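PDB 3I0P: malate dehydrogenase from Entamoeba histolytica, which probably catalyses the NAD-dependent interconversion of malate and oxaloacetate and is bound to NAD here. Local coordinates for residues R322-A326 with G327-Y331; C293-D296 with L297-K301; E252-E255 with I256-C260; F300-N303 with V304-N308. All coordinates share one frame; numbering follows the deposited sequence.

Interaction 1 (R322-A326 with G327-Y331). With NAD (nicotinamide-adenine-dinucleotide), chain B.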
loop_
_atom_site.group_PDB
_atom_site.type_symbol
_atom_site.label_atom_id
_atom_site.label_comp_id
_atom_site.label_asym_id
_atom_site.label_seq_id
_atom_site.Cartn_x
_atom_site.Cartn_y
_atom_site.Cartn_z
ATOM N N ARG A 322 -25.334 -2.191 1.881
ATOM C CA ARG A 322 -24.300 -2.367 2.906
ATOM C C ARG A 322 -22.907 -1.912 2.494
ATOM O O ARG A 322 -22.601 -1.781 1.305
ATOM C CB ARG A 322 -24.244 -3.822 3.390
ATOM C CG ARG A 322 -23.893 -4.827 2.315
ATOM C CD ARG A 322 -24.171 -6.259 2.763
ATOM N NE ARG A 322 -23.218 -6.774 3.750
ATOM C CZ ARG A 322 -22.851 -8.051 3.833
ATOM N NH1 ARG A 322 -23.335 -8.941 2.981
ATOM N NH2 ARG A 322 -21.987 -8.441 4.758
ATOM N N ILE A 323 -22.089 -1.663 3.515
ATOM C CA ILE A 323 -20.679 -1.358 3.380
ATOM C C ILE A 323 -19.912 -2.601 3.844
ATOM O O ILE A 323 -20.278 -3.226 4.836
ATOM C CB ILE A 323 -20.309 -0.096 4.213
ATOM C CG1 ILE A 323 -20.999 1.142 3.618
ATOM C CG2 ILE A 323 -18.786 0.101 4.310
ATOM C CD1 ILE A 323 -21.020 2.376 4.517
ATOM N N TYR A 324 -18.872 -2.971 3.102
ATOM C CA TYR A 324 -18.043 -4.120 3.460
ATOM C C TYR A 324 -16.684 -3.673 4.014
ATOM O O TYR A 324 -16.294 -2.507 3.900
ATOM C CB TYR A 324 -17.831 -5.039 2.249
ATOM C CG TYR A 324 -19.099 -5.518 1.573
ATOM C CD1 TYR A 324 -19.539 -6.832 1.724
ATOM C CD2 TYR A 324 -19.858 -4.659 0.771
ATOM C CE1 TYR A 324 -20.706 -7.275 1.106
ATOM C CE2 TYR A 324 -21.023 -5.099 0.142
ATOM C CZ TYR A 324 -21.438 -6.407 0.315
ATOM O OH TYR A 324 -22.588 -6.842 -0.301
ATOM N N THR A 325 -15.973 -4.606 4.629
ATOM C CA THR A 325 -14.579 -4.385 4.969
ATOM C C THR A 325 -13.723 -5.513 4.362
ATOM O O THR A 325 -14.246 -6.564 3.962
ATOM C CB THR A 325 -14.356 -4.271 6.495
ATOM O OG1 THR A 325 -14.719 -5.500 7.117
ATOM C CG2 THR A 325 -15.183 -3.140 7.095
ATOM N N ALA A 326 -12.413 -5.282 4.280
ATOM C CA ALA A 326 -11.490 -6.234 3.681
ATOM C C ALA A 326 -11.731 -7.641 4.208
ATOM O O ALA A 326 -11.676 -7.879 5.418
ATOM C CB ALA A 326 -10.059 -5.805 3.938
ATOM N N GLY A 327 -12.027 -8.562 3.299
ATOM C CA GLY A 327 -12.164 -9.970 3.652
ATOM C C GLY A 327 -13.557 -10.442 4.036
ATOM O O GLY A 327 -13.745 -11.623 4.325
ATOM N N GLU A 328 -14.527 -9.526 4.036
ATOM C CA GLU A 328 -15.914 -9.833 4.434
ATOM C C GLU A 328 -16.608 -10.658 3.356
ATOM O O GLU A 328 -17.147 -11.730 3.644
ATOM C CB GLU A 328 -16.700 -8.541 4.724
ATOM C CG GLU A 328 -18.069 -8.733 5.349
ATOM C CD GLU A 328 -18.682 -7.421 5.850
ATOM O OE1 GLU A 328 -18.106 -6.347 5.538
ATOM O OE2 GLU A 328 -19.730 -7.460 6.563
ATOM N N LYS A 329 -16.580 -10.141 2.125
ATOM C CA LYS A 329 -17.061 -10.845 0.941
ATOM C C LYS A 329 -16.463 -12.253 0.807
ATOM O O LYS A 329 -17.154 -13.187 0.377
ATOM C CB LYS A 329 -16.793 -10.013 -0.326
ATOM C CG LYS A 329 -17.973 -9.161 -0.752
ATOM C CD LYS A 329 -17.562 -7.824 -1.332
ATOM C CE LYS A 329 -17.524 -7.819 -2.846
ATOM N NZ LYS A 329 -17.905 -6.467 -3.339
ATOM N N GLU A 330 -15.195 -12.412 1.189
ATOM C CA GLU A 330 -14.544 -13.704 1.075
ATOM C C GLU A 330 -15.038 -14.671 2.127
ATOM O O GLU A 330 -15.166 -15.863 1.857
ATOM C CB GLU A 330 -13.030 -13.575 1.132
ATOM C CG GLU A 330 -12.400 -13.037 -0.161
ATOM C CD GLU A 330 -12.507 -11.527 -0.309
ATOM O OE1 GLU A 330 -12.652 -10.824 0.711
ATOM O OE2 GLU A 330 -12.444 -11.040 -1.455
ATOM N N TYR A 331 -15.313 -14.163 3.325
ATOM C CA TYR A 331 -15.816 -14.994 4.419
ATOM C C TYR A 331 -17.201 -15.548 4.083
ATOM O O TYR A 331 -17.450 -16.747 4.229
ATOM C CB TYR A 331 -15.818 -14.213 5.748
ATOM C CG TYR A 331 -16.639 -14.842 6.856
ATOM C CD1 TYR A 331 -16.147 -15.922 7.600
ATOM C CD2 TYR A 331 -17.915 -14.350 7.163
ATOM C CE1 TYR A 331 -16.911 -16.497 8.619
ATOM C CE2 TYR A 331 -18.684 -14.917 8.172
ATOM C CZ TYR A 331 -18.183 -15.984 8.891
ATOM O OH TYR A 331 -18.956 -16.529 9.884
HETATM P PA NAD B . -10.518 -7.417 -6.140
HETATM O O1A NAD B . -11.443 -8.602 -6.277
HETATM O O2A NAD B . -10.754 -6.224 -7.008
HETATM O O5B NAD B . -10.579 -6.979 -4.594
HETATM C C5B NAD B . -10.404 -7.964 -3.560
HETATM C C4B NAD B . -10.144 -7.332 -2.186
HETATM O O4B NAD B . -10.934 -6.154 -1.979
HETATM C C3B NAD B . -10.513 -8.258 -1.044
HETATM O O3B NAD B . -9.646 -7.975 0.067
HETATM C C2B NAD B . -11.936 -7.868 -0.709
HETATM O O2B NAD B . -12.260 -8.173 0.647
HETATM C C1B NAD B . -11.899 -6.370 -0.937
HETATM N N9A NAD B . -13.205 -5.760 -1.320
HETATM C C8A NAD B . -13.926 -6.012 -2.422
HETATM N N7A NAD B . -15.024 -5.225 -2.403
HETATM C C5A NAD B . -14.979 -4.468 -1.282
HETATM C C6A NAD B . -15.808 -3.489 -0.723
HETATM N N6A NAD B . -16.959 -3.114 -1.332
HETATM N N1A NAD B . -15.466 -2.912 0.454
HETATM C C2A NAD B . -14.339 -3.264 1.087
HETATM N N3A NAD B . -13.524 -4.195 0.571
HETATM C C4A NAD B . -13.824 -4.811 -0.607
HETATM O O3 NAD B . -8.963 -7.879 -6.257
HETATM P PN NAD B . -8.156 -8.411 -7.568
HETATM O O1N NAD B . -7.092 -7.387 -7.881
HETATM O O2N NAD B . -9.121 -8.864 -8.635
HETATM O O5D NAD B . -7.411 -9.727 -7.037
HETATM C C5D NAD B . -8.103 -10.975 -6.932
HETATM C C4D NAD B . -7.131 -12.092 -6.558
HETATM O O4D NAD B . -6.157 -12.275 -7.589
HETATM C C3D NAD B . -6.355 -11.779 -5.285
HETATM O O3D NAD B . -6.555 -12.866 -4.370
HETATM C C2D NAD B . -4.898 -11.628 -5.722
HETATM O O2D NAD B . -3.915 -12.126 -4.797
HETATM C C1D NAD B . -4.871 -12.457 -6.986
HETATM N N1N NAD B . -3.771 -12.075 -7.870
HETATM C C2N NAD B . -2.674 -12.864 -7.900
HETATM C C3N NAD B . -1.597 -12.539 -8.730
HETATM C C7N NAD B . -0.367 -13.402 -8.777
HETATM O O7N NAD B . 0.551 -13.083 -9.521
HETATM N N7N NAD B . -0.303 -14.489 -8.011
HETATM C C4N NAD B . -1.673 -11.392 -9.526
HETATM C C5N NAD B . -2.817 -10.589 -9.467
HETATM C C6N NAD B . -3.864 -10.959 -8.624
HETATM O O HOH W 1 -21.322 -5.633 5.643
HETATM O O HOH W 2 -15.228 -7.655 1.351
#
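Glu-328 reaches back over the preceding loop and is gripped through both carboxylate oxygens. OE1 accepts the backbone N-H of Thr-325 (N to OE1 2.9 Å), and OE2 forms a salt bridge with Arg-322 (NH2 to OE2 3.1 Å). That second partner lies 62° out of the carboxylate plane, so the guanidinium edge meets the acid from above. With CG anti to the backbone N (chi1 -171°) and the chain extended beyond it, the acid group is carried this far. The return bond, Glu-328 N to Thr-325 O at 3.0 Å, closes a type II turn with Gly-327 as N-cap. Beside it, Lys-329 crosses the ring of Tyr-324: CD makes a CH-pi contact 4.0 Å from the centroid, and NZ a cation-pi contact 11° off the ring normal. The turn also presents one N-H to NAD: Gly-327 N donates to the ribose hydroxyl O2B (2.7 Å), which in turn donates to Glu-330 OE1. Further out, one water links Arg-322 NE, Ile-323 O and Glu-328 OE2, while Arg-312 pairs with Glu-328 OE1 and Glu-332 with Arg-322. Lys-329 also has Glu-240 of the second subunit as a salt-bridge partner. The loop thus runs from helix 297-312 into helix 328-340, with Ala-326 lying on strand 178-182 and Tyr-248 of the second subunit packing against Ile-323 and Thr-325.

Interaction 2 (C293-D296 with L297-K301)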
loop_
_atom_site.group_PDB
_atom_site.type_symbol
_atom_site.label_atom_id
_atom_site.label_comp_id
_atom_site.label_asym_id
_atom_site.label_seq_id
_atom_site.Cartn_x
_atom_site.Cartn_y
_atom_site.Cartn_z
ATOM N N CYS A 293 3.791 -7.695 20.971
ATOM C CA CYS A 293 4.932 -6.813 21.284
ATOM C C CYS A 293 4.520 -5.358 21.547
ATOM O O CYS A 293 5.257 -4.608 22.199
ATOM C CB CYS A 293 5.957 -6.836 20.158
ATOM S SG CYS A 293 6.887 -8.368 20.038
ATOM N N PHE A 294 3.344 -4.978 21.040
ATOM C CA PHE A 294 2.843 -3.606 21.111
ATOM C C PHE A 294 1.723 -3.449 22.115
ATOM O O PHE A 294 1.740 -2.535 22.934
ATOM C CB PHE A 294 2.301 -3.159 19.745
ATOM C CG PHE A 294 3.350 -3.024 18.694
ATOM C CD1 PHE A 294 4.117 -1.859 18.604
ATOM C CD2 PHE A 294 3.571 -4.057 17.783
ATOM C CE1 PHE A 294 5.096 -1.728 17.623
ATOM C CE2 PHE A 294 4.542 -3.944 16.807
ATOM C CZ PHE A 294 5.306 -2.772 16.718
ATOM N N ARG A 295 0.734 -4.333 22.003
ATOM C CA ARG A 295 -0.501 -4.264 22.755
ATOM C C ARG A 295 -1.025 -5.684 22.928
ATOM O O ARG A 295 -0.684 -6.575 22.140
ATOM C CB ARG A 295 -1.513 -3.412 21.984
ATOM C CG ARG A 295 -2.868 -3.252 22.630
ATOM C CD ARG A 295 -3.789 -2.513 21.709
ATOM N NE ARG A 295 -5.010 -2.060 22.372
ATOM C CZ ARG A 295 -5.906 -1.253 21.808
ATOM N NH1 ARG A 295 -5.718 -0.811 20.571
ATOM N NH2 ARG A 295 -6.983 -0.880 22.480
ATOM N N ASP A 296 -1.828 -5.879 23.979
ATOM C CA ASP A 296 -2.632 -7.081 24.190
ATOM C C ASP A 296 -3.363 -7.453 22.899
ATOM O O ASP A 296 -3.950 -6.578 22.252
ATOM C CB ASP A 296 -3.669 -6.812 25.293
ATOM C CG ASP A 296 -4.456 -8.063 25.681
ATOM O OD1 ASP A 296 -3.930 -8.863 26.491
ATOM O OD2 ASP A 296 -5.595 -8.241 25.176
ATOM N N LEU A 297 -3.342 -8.738 22.540
ATOM C CA LEU A 297 -3.938 -9.194 21.276
ATOM C C LEU A 297 -5.447 -8.982 21.181
ATOM O O LEU A 297 -5.944 -8.462 20.177
ATOM C CB LEU A 297 -3.590 -10.664 21.001
ATOM C CG LEU A 297 -4.048 -11.325 19.694
ATOM C CD1 LEU A 297 -3.818 -10.453 18.457
ATOM C CD2 LEU A 297 -3.350 -12.662 19.534
ATOM N N ASN A 298 -6.168 -9.385 22.225
ATOM C CA ASN A 298 -7.628 -9.260 22.242
ATOM C C ASN A 298 -8.082 -7.820 22.290
ATOM O O ASN A 298 -9.107 -7.469 21.701
ATOM C CB ASN A 298 -8.240 -10.061 23.394
ATOM C CG ASN A 298 -8.162 -11.553 23.157
ATOM O OD1 ASN A 298 -8.628 -12.057 22.125
ATOM N ND2 ASN A 298 -7.556 -12.268 24.092
ATOM N N GLU A 299 -7.305 -6.989 22.977
ATOM C CA GLU A 299 -7.589 -5.565 23.045
ATOM C C GLU A 299 -7.402 -4.956 21.650
ATOM O O GLU A 299 -8.223 -4.140 21.212
ATOM C CB GLU A 299 -6.691 -4.895 24.087
ATOM C CG GLU A 299 -7.422 -3.991 25.076
ATOM C CD GLU A 299 -6.459 -3.049 25.812
ATOM O OE1 GLU A 299 -5.612 -3.562 26.587
ATOM O OE2 GLU A 299 -6.550 -1.801 25.612
ATOM N N PHE A 300 -6.344 -5.390 20.951
ATOM C CA PHE A 300 -6.090 -5.018 19.553
ATOM C C PHE A 300 -7.165 -5.536 18.595
ATOM O O PHE A 300 -7.665 -4.777 17.756
ATOM C CB PHE A 300 -4.710 -5.513 19.107
ATOM C CG PHE A 300 -4.464 -5.393 17.619
ATOM C CD1 PHE A 300 -3.768 -4.300 17.100
ATOM C CD2 PHE A 300 -4.915 -6.378 16.739
ATOM C CE1 PHE A 300 -3.529 -4.186 15.733
ATOM C CE2 PHE A 300 -4.687 -6.265 15.367
ATOM C CZ PHE A 300 -3.988 -5.166 14.864
ATOM N N LYS A 301 -7.508 -6.822 18.708
ATOM C CA LYS A 301 -8.606 -7.390 17.905
ATOM C C LYS A 301 -9.889 -6.578 18.054
ATOM O O LYS A 301 -10.596 -6.341 17.070
ATOM C CB LYS A 301 -8.892 -8.839 18.272
ATOM C CG LYS A 301 -7.841 -9.836 17.839
ATOM C CD LYS A 301 -8.320 -11.224 18.197
ATOM C CE LYS A 301 -7.222 -12.235 18.085
ATOM N NZ LYS A 301 -7.810 -13.596 18.091
#
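An all-extended chain from CG to NE, starting from chi1 at 179°, carries the Arg-295 guanidinium forward to Glu-299, and Asp-296, with CG likewise anti to the backbone N (chi1 -174°), sets its carboxylate forward over the first helical turn. The two acidic residues are engaged differently. Asp-296 is the N-cap of the helix: OD2 accepts the N-H of Glu-299 (N to OD2 3.1 Å) through its anti lone pair, the one turned away from OD1. Its backbone carbonyl begins the regular pattern, taking Phe-300 N at 3.0 Å from Asp-296 O. Glu-299, in contrast, receives a donor from the side of the chain preceding the cap. Arg-295 NH2 lies 3.3 Å from Glu-299 OE2 in a salt bridge; OE2 lies close to the guanidinium plane, whereas the donor approaches the carboxylate from above. The two flat groups stand perpendicular, at 90°. Meanwhile the carbonyl Glu-299 O sits over the centre of one guanidinium face, 3.6 Å above its plane, and CD of Arg-295 comes 4.1 Å from CB of Phe-300. Arg-295 NH1 bonds Cys-260 O of the second subunit and Asn-303 OD1 of its own chain. Chemically, then, a carboxylate takes up an N-H of the first turn, where its charge would interact favourably with the helix dipole, while one cation probably offsets Glu-299 and ties this helix start to the dimer partner.

Interaction 3 (E252-E255 with I256-C260)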
loop_
_atom_site.group_PDB
_atom_site.type_symbol
_atom_site.label_atom_id
_atom_site.label_comp_id
_atom_site.label_asym_id
_atom_site.label_seq_id
_atom_site.Cartn_x
_atom_site.Cartn_y
_atom_site.Cartn_z
ATOM N N GLU A 252 5.181 -0.555 -8.283
ATOM C CA GLU A 252 6.643 -0.591 -8.227
ATOM C C GLU A 252 7.168 -1.014 -6.849
ATOM O O GLU A 252 8.123 -1.803 -6.762
ATOM C CB GLU A 252 7.268 0.735 -8.660
ATOM C CG GLU A 252 8.786 0.642 -8.700
ATOM C CD GLU A 252 9.494 1.919 -9.088
ATOM O OE1 GLU A 252 8.848 2.913 -9.492
ATOM O OE2 GLU A 252 10.731 1.912 -8.985
ATOM N N PHE A 253 6.543 -0.489 -5.790
ATOM C CA PHE A 253 6.832 -0.900 -4.417
ATOM C C PHE A 253 6.835 -2.418 -4.329
ATOM O O PHE A 253 7.824 -3.024 -3.909
ATOM C CB PHE A 253 5.806 -0.290 -3.447
ATOM C CG PHE A 253 5.797 -0.918 -2.069
ATOM C CD1 PHE A 253 6.904 -0.828 -1.230
ATOM C CD2 PHE A 253 4.660 -1.581 -1.601
ATOM C CE1 PHE A 253 6.878 -1.404 0.044
ATOM C CE2 PHE A 253 4.627 -2.156 -0.324
ATOM C CZ PHE A 253 5.734 -2.065 0.494
ATOM N N VAL A 254 5.742 -3.030 -4.769
ATOM C CA VAL A 254 5.624 -4.481 -4.759
ATOM C C VAL A 254 6.785 -5.143 -5.516
ATOM O O VAL A 254 7.427 -6.070 -5.002
ATOM C CB VAL A 254 4.259 -4.936 -5.308
ATOM C CG1 VAL A 254 4.265 -6.441 -5.582
ATOM C CG2 VAL A 254 3.161 -4.561 -4.324
ATOM N N GLU A 255 7.063 -4.631 -6.712
ATOM C CA GLU A 255 8.133 -5.135 -7.560
ATOM C C GLU A 255 9.495 -5.130 -6.857
ATOM O O GLU A 255 10.220 -6.138 -6.876
ATOM C CB GLU A 255 8.203 -4.292 -8.835
ATOM C CG GLU A 255 9.156 -4.823 -9.899
ATOM C CD GLU A 255 8.570 -5.984 -10.679
ATOM O OE1 GLU A 255 9.341 -6.902 -11.021
ATOM O OE2 GLU A 255 7.341 -5.985 -10.944
ATOM N N ILE A 256 9.841 -3.992 -6.251
ATOM C CA ILE A 256 11.128 -3.825 -5.568
ATOM C C ILE A 256 11.230 -4.760 -4.373
ATOM O O ILE A 256 12.238 -5.436 -4.201
ATOM C CB ILE A 256 11.341 -2.379 -5.125
ATOM C CG1 ILE A 256 11.546 -1.489 -6.349
ATOM C CG2 ILE A 256 12.518 -2.266 -4.166
ATOM C CD1 ILE A 256 11.438 -0.024 -6.035
ATOM N N MET A 257 10.174 -4.815 -3.567
ATOM C CA MET A 257 10.121 -5.717 -2.417
ATOM C C MET A 257 10.246 -7.177 -2.846
ATOM O O MET A 257 10.826 -7.990 -2.128
ATOM C CB MET A 257 8.808 -5.529 -1.631
ATOM C CG MET A 257 8.600 -4.143 -1.033
ATOM S SD MET A 257 9.701 -3.834 0.349
ATOM C CE MET A 257 8.755 -4.507 1.718
ATOM N N SER A 258 9.688 -7.505 -4.010
ATOM C CA SER A 258 9.664 -8.888 -4.494
ATOM C C SER A 258 10.968 -9.301 -5.153
ATOM O O SER A 258 11.385 -10.440 -4.986
ATOM C CB SER A 258 8.482 -9.129 -5.437
ATOM O OG SER A 258 7.267 -8.824 -4.771
ATOM N N SER A 259 11.626 -8.375 -5.865
ATOM C CA SER A 259 12.854 -8.705 -6.622
ATOM C C SER A 259 14.198 -8.191 -6.065
ATOM O O SER A 259 15.211 -8.886 -6.149
ATOM C CB SER A 259 12.710 -8.295 -8.088
ATOM O OG SER A 259 12.404 -6.921 -8.205
ATOM N N CYS A 260 14.213 -6.990 -5.498
ATOM C CA CYS A 260 15.483 -6.329 -5.194
ATOM C C CYS A 260 16.201 -6.882 -3.983
ATOM O O CYS A 260 17.431 -6.818 -3.906
ATOM C CB CYS A 260 15.291 -4.823 -5.059
ATOM S SG CYS A 260 14.985 -4.056 -6.646
#
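Met-257 folds back along its own helix onto Phe-253, one turn earlier. CB lies 3.5 Å from the carbonyl oxygen Phe-253 O, which also accepts Met-257 N in an ordinary helical bond. The next atom does most of the touching: CG stands over one face of the Phe-253 ring, 3.4 Å from CE1. Because the chain bends at both chi2 (-71°) and chi3 (-87°), it stays near the ring instead of running outward. SD is 4.7 Å from the ring centroid and 51° off its normal, an oblique approach, and the methyl CE lies 4.0 Å from Phe-253 CE1. Two serines follow. Ser-258 OG donates to Val-254 O (2.8 Å) and Ser-259 OG to Glu-255 O (2.7 Å), each from above the carbonyl plane, so each carbonyl is shared between the hydroxyl and the N-H of the same serine. The Glu-255 carboxylate is bonded by Asn-164, Asn-146 and Leu-267 N. Outside the segments, Met-257 rests on Phe-285 and Ile-287 of strand 282-290, while Ile-256 packs on Val-304 of the second subunit. Together these contacts define an i to i+4 Met-aromatic pair and serine-to-carbonyl bonds on a buried helix packed between the central sheet and the dimer interface.

Interaction 4 (F300-N303 with V304-N308)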
loop_
_atom_site.group_PDB
_atom_site.type_symbol
_atom_site.label_atom_id
_atom_site.label_comp_id
_atom_site.label_asym_id
_atom_site.label_seq_id
_atom_site.Cartn_x
_atom_site.Cartn_y
_atom_site.Cartn_z
ATOM N N PHE A 300 -6.344 -5.390 20.951
ATOM C CA PHE A 300 -6.090 -5.018 19.553
ATOM C C PHE A 300 -7.165 -5.536 18.595
ATOM O O PHE A 300 -7.665 -4.777 17.756
ATOM C CB PHE A 300 -4.710 -5.513 19.107
ATOM C CG PHE A 300 -4.464 -5.393 17.619
ATOM C CD1 PHE A 300 -3.768 -4.300 17.100
ATOM C CD2 PHE A 300 -4.915 -6.378 16.739
ATOM C CE1 PHE A 300 -3.529 -4.186 15.733
ATOM C CE2 PHE A 300 -4.687 -6.265 15.367
ATOM C CZ PHE A 300 -3.988 -5.166 14.864
ATOM N N LYS A 301 -7.508 -6.822 18.708
ATOM C CA LYS A 301 -8.606 -7.390 17.905
ATOM C C LYS A 301 -9.889 -6.578 18.054
ATOM O O LYS A 301 -10.596 -6.341 17.070
ATOM C CB LYS A 301 -8.892 -8.839 18.272
ATOM C CG LYS A 301 -7.841 -9.836 17.839
ATOM C CD LYS A 301 -8.320 -11.224 18.197
ATOM C CE LYS A 301 -7.222 -12.235 18.085
ATOM N NZ LYS A 301 -7.810 -13.596 18.091
ATOM N N LYS A 302 -10.173 -6.158 19.287
ATOM C CA LYS A 302 -11.336 -5.348 19.623
ATOM C C LYS A 302 -11.305 -3.992 18.893
ATOM O O LYS A 302 -12.306 -3.547 18.319
ATOM C CB LYS A 302 -11.389 -5.180 21.152
ATOM C CG LYS A 302 -12.212 -4.008 21.676
ATOM C CD LYS A 302 -13.441 -4.468 22.448
ATOM C CE LYS A 302 -14.099 -3.280 23.175
ATOM N NZ LYS A 302 -14.683 -2.263 22.239
ATOM N N ASN A 303 -10.142 -3.354 18.896
ATOM C CA ASN A 303 -9.970 -2.065 18.246
ATOM C C ASN A 303 -10.228 -2.154 16.722
ATOM O O ASN A 303 -10.937 -1.315 16.155
ATOM C CB ASN A 303 -8.575 -1.524 18.580
ATOM C CG ASN A 303 -8.455 -0.008 18.423
ATOM O OD1 ASN A 303 -7.528 0.596 18.968
ATOM N ND2 ASN A 303 -9.361 0.605 17.674
ATOM N N VAL A 304 -9.672 -3.185 16.077
ATOM C CA VAL A 304 -9.876 -3.432 14.643
ATOM C C VAL A 304 -11.361 -3.642 14.326
ATOM O O VAL A 304 -11.910 -3.025 13.396
ATOM C CB VAL A 304 -9.021 -4.638 14.154
ATOM C CG1 VAL A 304 -9.468 -5.132 12.777
ATOM C CG2 VAL A 304 -7.535 -4.278 14.152
ATOM N N GLY A 305 -12.008 -4.496 15.119
ATOM C CA GLY A 305 -13.453 -4.701 15.029
ATOM C C GLY A 305 -14.230 -3.405 15.170
ATOM O O GLY A 305 -15.122 -3.126 14.369
ATOM N N ASP A 306 -13.890 -2.611 16.187
ATOM C CA ASP A 306 -14.508 -1.304 16.371
ATOM C C ASP A 306 -14.387 -0.424 15.124
ATOM O O ASP A 306 -15.346 0.276 14.769
ATOM C CB ASP A 306 -13.907 -0.574 17.576
ATOM C CG ASP A 306 -14.460 -1.060 18.903
ATOM O OD1 ASP A 306 -15.553 -1.667 18.920
ATOM O OD2 ASP A 306 -13.793 -0.818 19.935
ATOM N N ILE A 307 -13.220 -0.447 14.474
ATOM C CA ILE A 307 -13.024 0.306 13.228
ATOM C C ILE A 307 -13.989 -0.208 12.149
ATOM O O ILE A 307 -14.726 0.577 11.551
ATOM C CB ILE A 307 -11.517 0.325 12.769
ATOM C CG1 ILE A 307 -10.724 1.364 13.576
ATOM C CG2 ILE A 307 -11.367 0.613 11.271
ATOM C CD1 ILE A 307 -9.248 1.032 13.748
ATOM N N ASN A 308 -14.002 -1.526 11.945
ATOM C CA ASN A 308 -14.912 -2.179 11.002
ATOM C C ASN A 308 -16.380 -1.889 11.287
ATOM O O ASN A 308 -17.148 -1.543 10.372
ATOM C CB ASN A 308 -14.674 -3.693 10.988
ATOM C CG ASN A 308 -13.398 -4.084 10.256
ATOM O OD1 ASN A 308 -12.855 -3.301 9.483
ATOM N ND2 ASN A 308 -12.924 -5.299 10.486
#
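Phe-300 and Val-304 touch one turn apart, the valine CG2 methyl sitting over one ring face 4.0 Å from the centroid and 28° off its normal. This CH-pi contact uses the branch of Val-304 that lies anti to the carbonyl carbon and beside the backbone N; the closest carbon pair is Phe-300 CE2 to Val-304 CG2, at 3.7 Å. Both side chains rest on Ile-170 of strand 166-170, and both also pack on Cys-260 of the second subunit. Lys-301 contributes through its backbone: its carbonyl O accepts Gly-305 N at 3.0 Å, while its side chain heads off toward Asp-173. Lys-302 makes the salt bridge. Its chain leaves with CG anti to the backbone N (chi1 160°), then bends at chi2 and chi4, which brings NZ forward along the helix to Asp-306. NZ meets OD2 at 2.9 Å on the syn lone pair, the side facing the other oxygen; Asp-306 OD1 has a second cation, Arg-309. Asn-303 comes next, its ND2 lying 4.0 Å from the CD1 methyl of Ile-307, an oblique crossing of side chains. The amide's other end, OD1, accepts from Arg-295 NH1, and Asn-303 also packs on Phe-266 of the second subunit. Backbone bonds from Val-304 N to Phe-300 O and from Ile-307 N to Asn-303 O mark a regular alpha helix with i to i+4 pairs: a salt bridge on its more exposed side, and apolar contacts where it lies between the sheet and the partner subunit.

Overall arrangement
Along the chain the order is interaction 3, on helix 244-259, then interaction 2, at the start of helix 297-312, interaction 4, further along it, and finally interaction 1, at the start of helix 328-340. Interactions 2 and 4 share Phe-300 and Lys-301, with centres 10 Å apart. Interaction 1 lies 15 Å from interaction 4, centre to centre, and touches it where Thr-325 CG2 meets Asn-308 OD1 at 3.3 Å. Interaction 3 is remote within the chain, about 30 Å between centres from both 2 and 4, yet its helix packs against helix 297-312 of the second subunit. The dimer thus brings these helices together, while interaction 1 contributes to an NAD site lined by both subunits.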